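Local atomic coordinates of hypothetical protein (Bacteroides caccae, PDB entry 4M8R), a protein that is of unknown function but pairs an N-terminal Ig-like domain with a WD40-like domain of the beta-propeller class. Residues W282-Y287 with E297-D302; A303-Y308 with G328-Y333; S341-L346 with A362-K367; T381-F386 with T395-W400. All blocks are in the same frame, centred on the assembly; numbering follows the deposited sequence.

The four contacts follow one another in series along the WD40-like domain; none nests within another and none crosses. From the N terminus, contact 1 closes the short excursion through strand 292-295, as the chain leaves the sheet of strand 282-288 for the next one. Contact 2 pairs strand 303-310 with 325-333 across 19 intervening residues, and a probable hydrogen bond of Asp302 N to Tyr332 O ties it to contact 1. Contact 3 closes the hairpin 340-348/355-364 in the same sheet, joined to contact 2 by Ile331 N and Ser342 O. Contact 4 closes the hairpin of 381-386 and 395-400 in the following sheet and packs on contact 3 through Leu364 against Phe386, consistent with neighbouring blades of a propeller.

Contact 1: W282-Y287 with E297-D302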
# COMPACT_ATOMS: atom_id res chain seq x y z
N TRP A 282 13.29 -39.54 15.19
CA TRP A 282 12.61 -38.57 14.32
C TRP A 282 13.34 -38.43 12.99
O TRP A 282 14.56 -38.53 12.92
CB TRP A 282 12.54 -37.19 15.00
CG TRP A 282 11.74 -37.14 16.28
CD1 TRP A 282 12.05 -37.72 17.47
CD2 TRP A 282 10.52 -36.42 16.50
NE1 TRP A 282 11.10 -37.43 18.41
CE2 TRP A 282 10.14 -36.63 17.84
CE3 TRP A 282 9.70 -35.62 15.68
CZ2 TRP A 282 8.99 -36.07 18.39
CZ3 TRP A 282 8.55 -35.07 16.23
CH2 TRP A 282 8.21 -35.30 17.57
N VAL A 283 12.58 -38.17 11.92
CA VAL A 283 13.16 -37.92 10.60
C VAL A 283 12.60 -36.63 9.99
O VAL A 283 11.45 -36.28 10.25
CB VAL A 283 12.91 -39.08 9.61
CG1 VAL A 283 13.60 -40.35 10.09
CG2 VAL A 283 11.41 -39.32 9.41
N PRO A 284 13.42 -35.93 9.19
CA PRO A 284 12.89 -34.81 8.42
C PRO A 284 12.14 -35.30 7.19
O PRO A 284 12.58 -36.25 6.53
CB PRO A 284 14.15 -34.03 8.03
CG PRO A 284 15.25 -35.02 8.05
CD PRO A 284 14.85 -36.15 8.94
N MSE A 285 11.01 -34.66 6.90
CA MSE A 285 10.16 -35.05 5.78
C MSE A 285 9.77 -33.80 5.04
O MSE A 285 9.26 -32.86 5.65
CB MSE A 285 8.96 -35.80 6.37
CG MSE A 285 7.72 -35.86 5.48
SE MSE A 285 7.66 -37.56 4.49
CE MSE A 285 7.59 -38.81 6.01
N LEU A 286 10.00 -33.79 3.73
CA LEU A 286 9.62 -32.65 2.89
C LEU A 286 8.32 -32.95 2.15
O LEU A 286 8.02 -34.11 1.83
CB LEU A 286 10.73 -32.32 1.90
CG LEU A 286 12.07 -31.93 2.50
CD1 LEU A 286 13.08 -31.64 1.40
CD2 LEU A 286 11.93 -30.73 3.43
N TYR A 287 7.56 -31.89 1.88
CA TYR A 287 6.30 -32.02 1.14
C TYR A 287 6.22 -30.95 0.06
O TYR A 287 6.39 -29.76 0.33
CB TYR A 287 5.11 -31.92 2.10
CG TYR A 287 3.76 -31.80 1.42
CD1 TYR A 287 3.14 -32.91 0.85
CD2 TYR A 287 3.10 -30.58 1.35
CE1 TYR A 287 1.91 -32.80 0.23
CE2 TYR A 287 1.87 -30.46 0.73
CZ TYR A 287 1.28 -31.57 0.17
OH TYR A 287 0.05 -31.46 -0.44
N GLU A 297 16.83 -37.91 3.35
CA GLU A 297 17.57 -39.10 3.80
C GLU A 297 18.83 -38.77 4.61
O GLU A 297 19.37 -37.67 4.51
CB GLU A 297 17.96 -39.97 2.60
CG GLU A 297 16.79 -40.59 1.84
CD GLU A 297 16.06 -41.67 2.62
OE1 GLU A 297 16.56 -42.11 3.68
OE2 GLU A 297 14.98 -42.10 2.15
N GLY A 298 19.26 -39.74 5.41
CA GLY A 298 20.54 -39.66 6.13
C GLY A 298 20.48 -39.12 7.55
O GLY A 298 21.49 -39.13 8.25
N ILE A 299 19.31 -38.64 7.97
CA ILE A 299 19.14 -38.09 9.32
C ILE A 299 18.08 -38.85 10.11
O ILE A 299 16.93 -38.96 9.68
CB ILE A 299 18.77 -36.59 9.27
CG1 ILE A 299 19.92 -35.76 8.68
CG2 ILE A 299 18.41 -36.08 10.67
CD1 ILE A 299 19.85 -35.57 7.18
N GLU A 300 18.48 -39.38 11.26
CA GLU A 300 17.57 -39.99 12.22
C GLU A 300 18.00 -39.53 13.62
O GLU A 300 19.02 -39.99 14.14
CB GLU A 300 17.58 -41.51 12.10
CG GLU A 300 16.46 -42.21 12.86
CD GLU A 300 16.25 -43.65 12.42
OE1 GLU A 300 17.19 -44.47 12.59
OE2 GLU A 300 15.15 -43.97 11.93
N ALA A 301 17.22 -38.63 14.21
CA ALA A 301 17.62 -37.93 15.44
C ALA A 301 16.61 -38.13 16.57
O ALA A 301 15.58 -38.77 16.39
CB ALA A 301 17.80 -36.45 15.15
N ASP A 302 16.93 -37.57 17.73
CA ASP A 302 16.08 -37.72 18.92
C ASP A 302 15.01 -36.65 19.03
O ASP A 302 14.06 -36.81 19.80
CB ASP A 302 16.95 -37.74 20.18
CG ASP A 302 17.88 -38.93 20.22
OD1 ASP A 302 17.41 -40.06 19.95
OD2 ASP A 302 19.09 -38.75 20.51
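The indole of Trp282 takes the carbonyl oxygen of Ala301 at its edge, in the plane of the ring, while the carbonyl oxygen of Asp302 approaches obliquely, with CD1 of Trp282 3.2 Å from O of Asp302. Ser274 and Arg276 of strand 270-276, together with Ile304, also touch the tryptophan side chain. Its CG stands anti to the carbonyl carbon (chi1 -63°), beside the backbone N that donates to the same Ala301 oxygen, N of Trp282 lying 2.7 Å from O of Ala301. In return, Ala301 N reaches Trp282 O at 3.0 Å, closing a single antiparallel hydrogen-bonded pair. The CA of Glu300 adds a CA-H...O contact to Trp282 O, at 3.4 Å. An alanine in place of Trp282 would keep both backbone bonds but would probably leave the Asp302 carbonyl without its ring neighbour and open a gap beside Ser274, Arg276 and Ile304.

In a WD40-like propeller the chain must pass from the outer strand of one blade to the inner strand of the next, and 297-302 is consistent with such a connection: it follows strand 292-295, pairs by a single bridge with the start of strand 282-288 and leads into strand 303-310. The pyrrolidine ring of Pro284 and the side chain of Ile299 cross at about a right angle, with CD of Pro284 4.0 Å from CB of Ile299. Val283 sends CG1 to within 3.6 Å of the carbonyl oxygen of Ile299. The carboxylate of Asp302 turns to other partners, a salt bridge from OD1 to Lys281 and a hydrogen bond from Ser334 N to OD2.

Contact 2: A303-Y308 with G328-Y333; sequences AIIPFY and GYMIYY. With EDO (1,2-ethanediol), chain H.
Phe307 lays one ring face over the backbone of Gly328, whose CA makes a CH-pi contact 4.1 Å from the ring centroid and 20° off its normal. CG of Phe307 sits in the crowded position between backbone N and carbonyl carbon (chi1 64°), and Gly328, having no side chain, lets the ring lie this close. Met330 N lies at the ring edge, in its plane. Further along the same face of the sheet, the bent selenomethionine Met330 brings CE to 3.8 Å from CD1 of Ile305. On the face that carries Ile304 and Pro306, the Tyr329 ring reaches both: its CD1 is 3.4 Å from CG2 of Ile304, and its CE1 3.9 Å from CG of Pro306.

Six backbone hydrogen bonds hold the two strands in register, through the pairs Ala303 with Tyr332, Ile305 with Met330 and Phe307 with Gly328. Beyond them, Tyr329 OH is hydrogen-bonded to Leu273 O, which ties the tyrosine to the preceding sheet. At the C-terminal end of 303-308, Tyr308 N donates to O2 of a 1,2-ethanediol at 2.9 Å, probably a molecule of the crystallisation liquor. Strands 303-310 and 325-333 are the first two of a four-stranded antiparallel meander, the form of a beta-propeller blade.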
# COMPACT_ATOMS: atom_id res chain seq x y z
N ALA A 303 15.16 -35.56 18.28
CA ALA A 303 14.08 -34.58 18.10
C ALA A 303 14.38 -33.70 16.89
O ALA A 303 15.54 -33.36 16.64
CB ALA A 303 13.89 -33.73 19.34
N ILE A 304 13.34 -33.37 16.14
CA ILE A 304 13.47 -32.50 14.98
C ILE A 304 12.29 -31.54 14.94
O ILE A 304 11.13 -31.98 14.95
CB ILE A 304 13.53 -33.29 13.66
CG1 ILE A 304 14.72 -34.25 13.66
CG2 ILE A 304 13.64 -32.33 12.47
CD1 ILE A 304 14.81 -35.11 12.42
N ILE A 305 12.58 -30.25 14.90
CA ILE A 305 11.56 -29.22 14.80
C ILE A 305 11.91 -28.28 13.65
O ILE A 305 12.99 -27.70 13.65
CB ILE A 305 11.45 -28.40 16.10
CG1 ILE A 305 11.28 -29.33 17.31
CG2 ILE A 305 10.29 -27.42 16.02
CD1 ILE A 305 11.37 -28.62 18.65
N PRO A 306 11.00 -28.12 12.67
CA PRO A 306 11.26 -27.15 11.63
C PRO A 306 11.12 -25.72 12.15
O PRO A 306 10.36 -25.47 13.08
CB PRO A 306 10.16 -27.43 10.59
CG PRO A 306 9.50 -28.70 11.01
CD PRO A 306 9.71 -28.81 12.48
N PHE A 307 11.85 -24.78 11.54
CA PHE A 307 11.72 -23.38 11.90
C PHE A 307 11.91 -22.47 10.69
O PHE A 307 12.35 -22.92 9.63
CB PHE A 307 12.74 -23.01 12.98
CG PHE A 307 14.17 -23.12 12.52
CD1 PHE A 307 14.77 -22.09 11.82
CD2 PHE A 307 14.91 -24.26 12.79
CE1 PHE A 307 16.09 -22.20 11.40
CE2 PHE A 307 16.22 -24.37 12.37
CZ PHE A 307 16.81 -23.34 11.67
N TYR A 308 11.57 -21.20 10.87
CA TYR A 308 11.90 -20.18 9.89
C TYR A 308 12.30 -18.88 10.57
O TYR A 308 11.86 -18.61 11.68
CB TYR A 308 10.73 -19.94 8.94
CG TYR A 308 9.57 -19.16 9.52
CD1 TYR A 308 8.57 -19.80 10.25
CD2 TYR A 308 9.47 -17.79 9.32
CE1 TYR A 308 7.50 -19.09 10.77
CE2 TYR A 308 8.41 -17.07 9.84
CZ TYR A 308 7.43 -17.72 10.57
OH TYR A 308 6.38 -17.00 11.08
N GLY A 328 14.80 -23.94 8.14
CA GLY A 328 15.60 -25.11 8.43
C GLY A 328 15.01 -26.00 9.50
O GLY A 328 13.83 -25.88 9.85
N TYR A 329 15.86 -26.89 10.00
CA TYR A 329 15.50 -27.88 11.00
C TYR A 329 16.39 -27.72 12.23
O TYR A 329 17.61 -27.59 12.11
CB TYR A 329 15.71 -29.28 10.43
CG TYR A 329 14.63 -29.77 9.48
CD1 TYR A 329 13.36 -30.09 9.94
CD2 TYR A 329 14.91 -29.98 8.13
CE1 TYR A 329 12.39 -30.57 9.08
CE2 TYR A 329 13.95 -30.46 7.27
CZ TYR A 329 12.68 -30.76 7.75
OH TYR A 329 11.72 -31.24 6.90
N MSE A 330 15.77 -27.73 13.41
CA MSE A 330 16.50 -27.89 14.67
C MSE A 330 16.65 -29.38 14.84
O MSE A 330 15.65 -30.09 14.88
CB MSE A 330 15.74 -27.30 15.85
CG MSE A 330 16.58 -27.23 17.13
SE MSE A 330 16.85 -28.99 18.00
CE MSE A 330 14.99 -29.61 18.21
N ILE A 331 17.89 -29.86 14.95
CA ILE A 331 18.15 -31.29 15.08
C ILE A 331 18.83 -31.57 16.42
O ILE A 331 19.88 -30.99 16.72
CB ILE A 331 19.03 -31.79 13.92
CG1 ILE A 331 18.24 -31.71 12.62
CG2 ILE A 331 19.49 -33.23 14.17
CD1 ILE A 331 19.09 -31.80 11.37
N TYR A 332 18.23 -32.46 17.22
CA TYR A 332 18.71 -32.76 18.57
C TYR A 332 19.12 -34.22 18.73
O TYR A 332 18.38 -35.12 18.35
CB TYR A 332 17.63 -32.42 19.60
CG TYR A 332 17.93 -32.94 21.00
CD1 TYR A 332 18.79 -32.26 21.85
CD2 TYR A 332 17.36 -34.13 21.45
CE1 TYR A 332 19.07 -32.73 23.12
CE2 TYR A 332 17.63 -34.61 22.72
CZ TYR A 332 18.49 -33.91 23.55
OH TYR A 332 18.76 -34.40 24.81
N TYR A 333 20.31 -34.43 19.30
CA TYR A 333 20.78 -35.77 19.67
C TYR A 333 21.05 -35.78 21.17
O TYR A 333 21.66 -34.84 21.70
CB TYR A 333 22.06 -36.12 18.92
CG TYR A 333 21.90 -36.29 17.42
CD1 TYR A 333 21.43 -37.48 16.87
CD2 TYR A 333 22.21 -35.25 16.54
CE1 TYR A 333 21.29 -37.64 15.50
CE2 TYR A 333 22.07 -35.40 15.17
CZ TYR A 333 21.61 -36.59 14.65
OH TYR A 333 21.46 -36.74 13.29
C1 EDO H . 8.62 -22.91 13.94
O1 EDO H . 7.41 -23.23 14.63
C2 EDO H . 8.75 -21.40 13.87
O2 EDO H . 10.00 -21.01 13.29

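Contact 3: S341-L346 with A362-K367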
# COMPACT_ATOMS: atom_id res chain seq x y z
N SER A 341 21.37 -29.58 20.75
CA SER A 341 20.49 -29.03 19.72
C SER A 341 21.27 -28.24 18.66
O SER A 341 21.93 -27.26 18.98
CB SER A 341 19.46 -28.12 20.38
OG SER A 341 18.69 -28.83 21.33
N SER A 342 21.16 -28.67 17.40
CA SER A 342 21.79 -27.97 16.27
C SER A 342 20.74 -27.32 15.38
O SER A 342 19.72 -27.93 15.05
CB SER A 342 22.61 -28.95 15.43
OG SER A 342 23.76 -29.36 16.14
N PHE A 343 21.00 -26.08 14.97
CA PHE A 343 20.12 -25.36 14.06
C PHE A 343 20.79 -25.25 12.69
O PHE A 343 21.84 -24.62 12.55
CB PHE A 343 19.81 -23.96 14.60
CG PHE A 343 19.09 -23.97 15.92
CD1 PHE A 343 19.79 -24.18 17.10
CD2 PHE A 343 17.72 -23.78 15.98
CE1 PHE A 343 19.13 -24.19 18.32
CE2 PHE A 343 17.05 -23.79 17.19
CZ PHE A 343 17.76 -23.99 18.36
N ARG A 344 20.17 -25.88 11.69
CA ARG A 344 20.76 -26.01 10.36
C ARG A 344 19.75 -25.60 9.29
O ARG A 344 18.62 -26.11 9.25
CB ARG A 344 21.20 -27.45 10.14
CG ARG A 344 22.27 -27.90 11.14
CD ARG A 344 22.52 -29.40 11.11
NE ARG A 344 23.27 -29.74 9.88
CZ ARG A 344 23.63 -30.97 9.52
NH1 ARG A 344 23.29 -32.02 10.26
NH2 ARG A 344 24.31 -31.15 8.40
N LEU A 345 20.14 -24.66 8.43
CA LEU A 345 19.27 -24.21 7.34
C LEU A 345 19.16 -25.27 6.27
O LEU A 345 20.09 -26.04 6.04
CB LEU A 345 19.80 -22.92 6.72
CG LEU A 345 19.85 -21.67 7.59
CD1 LEU A 345 20.25 -20.47 6.74
CD2 LEU A 345 18.52 -21.40 8.28
N LEU A 346 17.99 -25.33 5.63
CA LEU A 346 17.80 -26.14 4.44
C LEU A 346 17.87 -25.20 3.24
O LEU A 346 17.02 -24.33 3.08
CB LEU A 346 16.45 -26.86 4.49
CG LEU A 346 16.19 -27.88 3.38
CD1 LEU A 346 17.21 -29.00 3.43
CD2 LEU A 346 14.78 -28.43 3.48
N ALA A 362 24.09 -22.43 14.64
CA ALA A 362 24.04 -22.39 16.10
C ALA A 362 23.94 -23.81 16.64
O ALA A 362 23.23 -24.65 16.08
CB ALA A 362 22.86 -21.55 16.56
N GLN A 363 24.64 -24.06 17.74
CA GLN A 363 24.73 -25.38 18.35
C GLN A 363 24.75 -25.19 19.86
O GLN A 363 25.50 -24.37 20.37
CB GLN A 363 26.02 -26.08 17.87
CG GLN A 363 26.52 -27.25 18.73
CD GLN A 363 26.18 -28.63 18.18
OE1 GLN A 363 26.50 -28.94 17.03
NE2 GLN A 363 25.55 -29.46 19.00
N LEU A 364 23.91 -25.94 20.56
CA LEU A 364 23.86 -25.87 22.02
C LEU A 364 23.99 -27.25 22.64
O LEU A 364 23.02 -28.01 22.70
CB LEU A 364 22.55 -25.22 22.46
CG LEU A 364 22.42 -23.76 22.02
CD1 LEU A 364 20.99 -23.29 22.21
CD2 LEU A 364 23.38 -22.86 22.78
N SER A 365 25.20 -27.57 23.10
CA SER A 365 25.48 -28.86 23.73
C SER A 365 24.84 -28.96 25.11
O SER A 365 24.80 -27.97 25.85
CB SER A 365 26.99 -29.07 23.86
OG SER A 365 27.63 -28.90 22.61
N ASP A 366 24.33 -30.14 25.45
CA ASP A 366 23.70 -30.38 26.75
C ASP A 366 22.46 -29.49 26.99
O ASP A 366 22.19 -29.10 28.12
CB ASP A 366 24.72 -30.19 27.88
N LYS A 367 21.74 -29.17 25.92
CA LYS A 367 20.45 -28.47 26.01
C LYS A 367 19.50 -28.99 24.95
O LYS A 367 19.90 -29.15 23.79
CB LYS A 367 20.63 -26.95 25.86
CG LYS A 367 21.43 -26.34 26.99
CD LYS A 367 21.32 -24.82 27.05
CE LYS A 367 22.23 -24.28 28.14
NZ LYS A 367 22.05 -22.83 28.38
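The hairpin of strands 340-348 and 355-364 makes up the last two strands of a four-stranded antiparallel sheet, consistent with the outer half of a propeller blade, and Ser341 and Leu364 pair at its end. Their backbones exchange two hydrogen bonds, Ser341 N to Leu364 O and Leu364 N to Ser341 O. A type II beta turn then carries the chain from Leu364 to Lys367 and on into strand 368-373. The Ser341 side chain holds the last residue of that turn: with OG anti to the carbonyl carbon (chi1 -59°), the hydroxyl of Ser341 donates through OG to Lys367 O at 2.8 Å, from a direction tilted 25° out of the carbonyl plane. The same OG is hydrogen-bonded to Val369 N, so a single side-chain atom ties two points of the passage between sheets. An alanine here, lacking OG, would take this mate from Lys367 O and Val369 N and would probably leave the turn freer to shift.

On the other face of the sheet, the Ser342 hydroxyl reaches the amide of Gln363, a weak hydrogen bond of 2.9 Å from OG of Ser342 to OE1 of Gln363. Phe343 N donates almost straight to Ala362 O, at 2.9 Å. That oxygen also lies at the edge of the Phe343 ring, in its plane, while CD1 of Phe343 stands 4.1 Å from CB of Ala362.

Contact 4: T381-F386 with T395-W400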
# COMPACT_ATOMS: atom_id res chain seq x y z
N THR A 381 14.70 -13.17 13.94
CA THR A 381 14.88 -13.85 15.22
C THR A 381 13.95 -15.04 15.36
O THR A 381 12.89 -15.09 14.72
CB THR A 381 14.65 -12.92 16.43
OG1 THR A 381 13.25 -12.61 16.55
CG2 THR A 381 15.44 -11.62 16.30
N ILE A 382 14.36 -15.99 16.18
CA ILE A 382 13.49 -17.04 16.67
C ILE A 382 13.54 -17.04 18.18
O ILE A 382 14.51 -16.58 18.78
CB ILE A 382 13.88 -18.43 16.14
CG1 ILE A 382 15.34 -18.77 16.48
CG2 ILE A 382 13.67 -18.50 14.63
CD1 ILE A 382 15.72 -20.20 16.16
N THR A 383 12.48 -17.55 18.79
CA THR A 383 12.42 -17.68 20.23
C THR A 383 12.35 -19.15 20.56
O THR A 383 11.55 -19.88 19.99
CB THR A 383 11.19 -16.95 20.79
OG1 THR A 383 11.27 -15.57 20.43
CG2 THR A 383 11.13 -17.09 22.30
N VAL A 384 13.21 -19.57 21.48
CA VAL A 384 13.44 -20.99 21.73
C VAL A 384 13.28 -21.31 23.21
O VAL A 384 13.66 -20.51 24.07
CB VAL A 384 14.85 -21.38 21.26
CG1 VAL A 384 15.16 -22.83 21.61
CG2 VAL A 384 14.99 -21.15 19.76
N LEU A 385 12.72 -22.48 23.48
CA LEU A 385 12.54 -22.97 24.84
C LEU A 385 13.40 -24.22 25.04
O LEU A 385 13.20 -25.23 24.37
CB LEU A 385 11.06 -23.30 25.08
CG LEU A 385 10.65 -23.66 26.51
CD1 LEU A 385 10.74 -22.46 27.44
CD2 LEU A 385 9.24 -24.21 26.51
N PHE A 386 14.35 -24.15 25.98
CA PHE A 386 15.26 -25.26 26.31
C PHE A 386 14.90 -25.90 27.63
O PHE A 386 14.25 -25.28 28.47
CB PHE A 386 16.70 -24.77 26.46
CG PHE A 386 17.20 -23.97 25.31
CD1 PHE A 386 17.55 -24.60 24.12
CD2 PHE A 386 17.32 -22.60 25.41
CE1 PHE A 386 18.02 -23.86 23.05
CE2 PHE A 386 17.78 -21.85 24.35
CZ PHE A 386 18.13 -22.48 23.16
N THR A 395 14.30 -19.64 28.21
CA THR A 395 13.73 -19.03 27.02
C THR A 395 14.75 -18.07 26.44
O THR A 395 15.27 -17.22 27.17
CB THR A 395 12.44 -18.26 27.36
OG1 THR A 395 11.60 -19.07 28.18
CG2 THR A 395 11.69 -17.88 26.09
N SER A 396 15.04 -18.19 25.15
CA SER A 396 16.10 -17.38 24.54
C SER A 396 15.85 -17.06 23.07
O SER A 396 15.34 -17.88 22.32
CB SER A 396 17.44 -18.09 24.70
OG SER A 396 18.51 -17.16 24.67
N ASP A 397 16.23 -15.84 22.68
CA ASP A 397 16.13 -15.39 21.29
C ASP A 397 17.48 -15.54 20.59
O ASP A 397 18.51 -15.21 21.17
CB ASP A 397 15.73 -13.91 21.21
CG ASP A 397 14.22 -13.69 21.27
OD1 ASP A 397 13.44 -14.67 21.33
OD2 ASP A 397 13.82 -12.51 21.26
N PHE A 398 17.46 -16.03 19.36
CA PHE A 398 18.64 -16.00 18.50
C PHE A 398 18.44 -14.97 17.40
O PHE A 398 17.44 -15.02 16.68
CB PHE A 398 18.90 -17.36 17.87
CG PHE A 398 20.19 -17.44 17.12
CD1 PHE A 398 21.40 -17.54 17.79
CD2 PHE A 398 20.21 -17.38 15.73
CE1 PHE A 398 22.60 -17.61 17.10
CE2 PHE A 398 21.40 -17.45 15.03
CZ PHE A 398 22.60 -17.57 15.72
N ASP A 399 19.39 -14.04 17.26
CA ASP A 399 19.32 -13.00 16.25
C ASP A 399 20.24 -13.38 15.09
O ASP A 399 21.46 -13.46 15.25
CB ASP A 399 19.72 -11.65 16.84
CG ASP A 399 19.72 -10.53 15.81
OD1 ASP A 399 18.64 -10.18 15.30
OD2 ASP A 399 20.80 -10.00 15.50
N TRP A 400 19.64 -13.61 13.92
CA TRP A 400 20.39 -14.04 12.74
C TRP A 400 21.56 -13.11 12.39
O TRP A 400 22.63 -13.57 12.01
CB TRP A 400 19.47 -14.16 11.53
CG TRP A 400 20.23 -14.54 10.32
CD1 TRP A 400 20.72 -13.71 9.35
CD2 TRP A 400 20.65 -15.86 9.96
NE1 TRP A 400 21.40 -14.43 8.40
CE2 TRP A 400 21.38 -15.76 8.76
CE3 TRP A 400 20.48 -17.12 10.54
CZ2 TRP A 400 21.93 -16.86 8.12
CZ3 TRP A 400 21.03 -18.22 9.91
CH2 TRP A 400 21.75 -18.09 8.71
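Thr383 and Asp397 face one another across a non-hydrogen-bonded pair of the antiparallel hairpin 381-387/394-399, the middle two strands of a four-stranded sheet in the propeller domain. Their side chains cross obliquely. OG1 of Thr383 donates to OD1 of Asp397 at 2.5 Å, meeting the carboxylate on its syn side and 24° out of its plane. The threonine hydroxyl is also hydrogen-bonded to Trp421 NE1, a second bond that probably limits its rotation and links the hairpin to strand 419-422. Beside them the methyls of Thr383 and Thr395 meet, CG2 to CG2, at 3.9 Å, and CD1 of Leu385 stands 3.6 Å from OG1 of Thr395.

The opposite face of the sheet carries Ile382, Phe398, Val384 and Ser396. Ile382 and Phe398 lie side by side and point the same way, CG1 of Ile382 being 4.1 Å from CB of Phe398. Backbone bonds in both directions join each of the pairs Ile382 with Phe398 and Val384 with Ser396. The hydroxyl of Ser396 turns to Asp407. The ring of Phe386 lies at the end of this row: Val384 CG1 lies over one face, offset toward the rim, while Ser396 CB meets its edge in the ring plane, 3.8 Å from CE2 of Phe386.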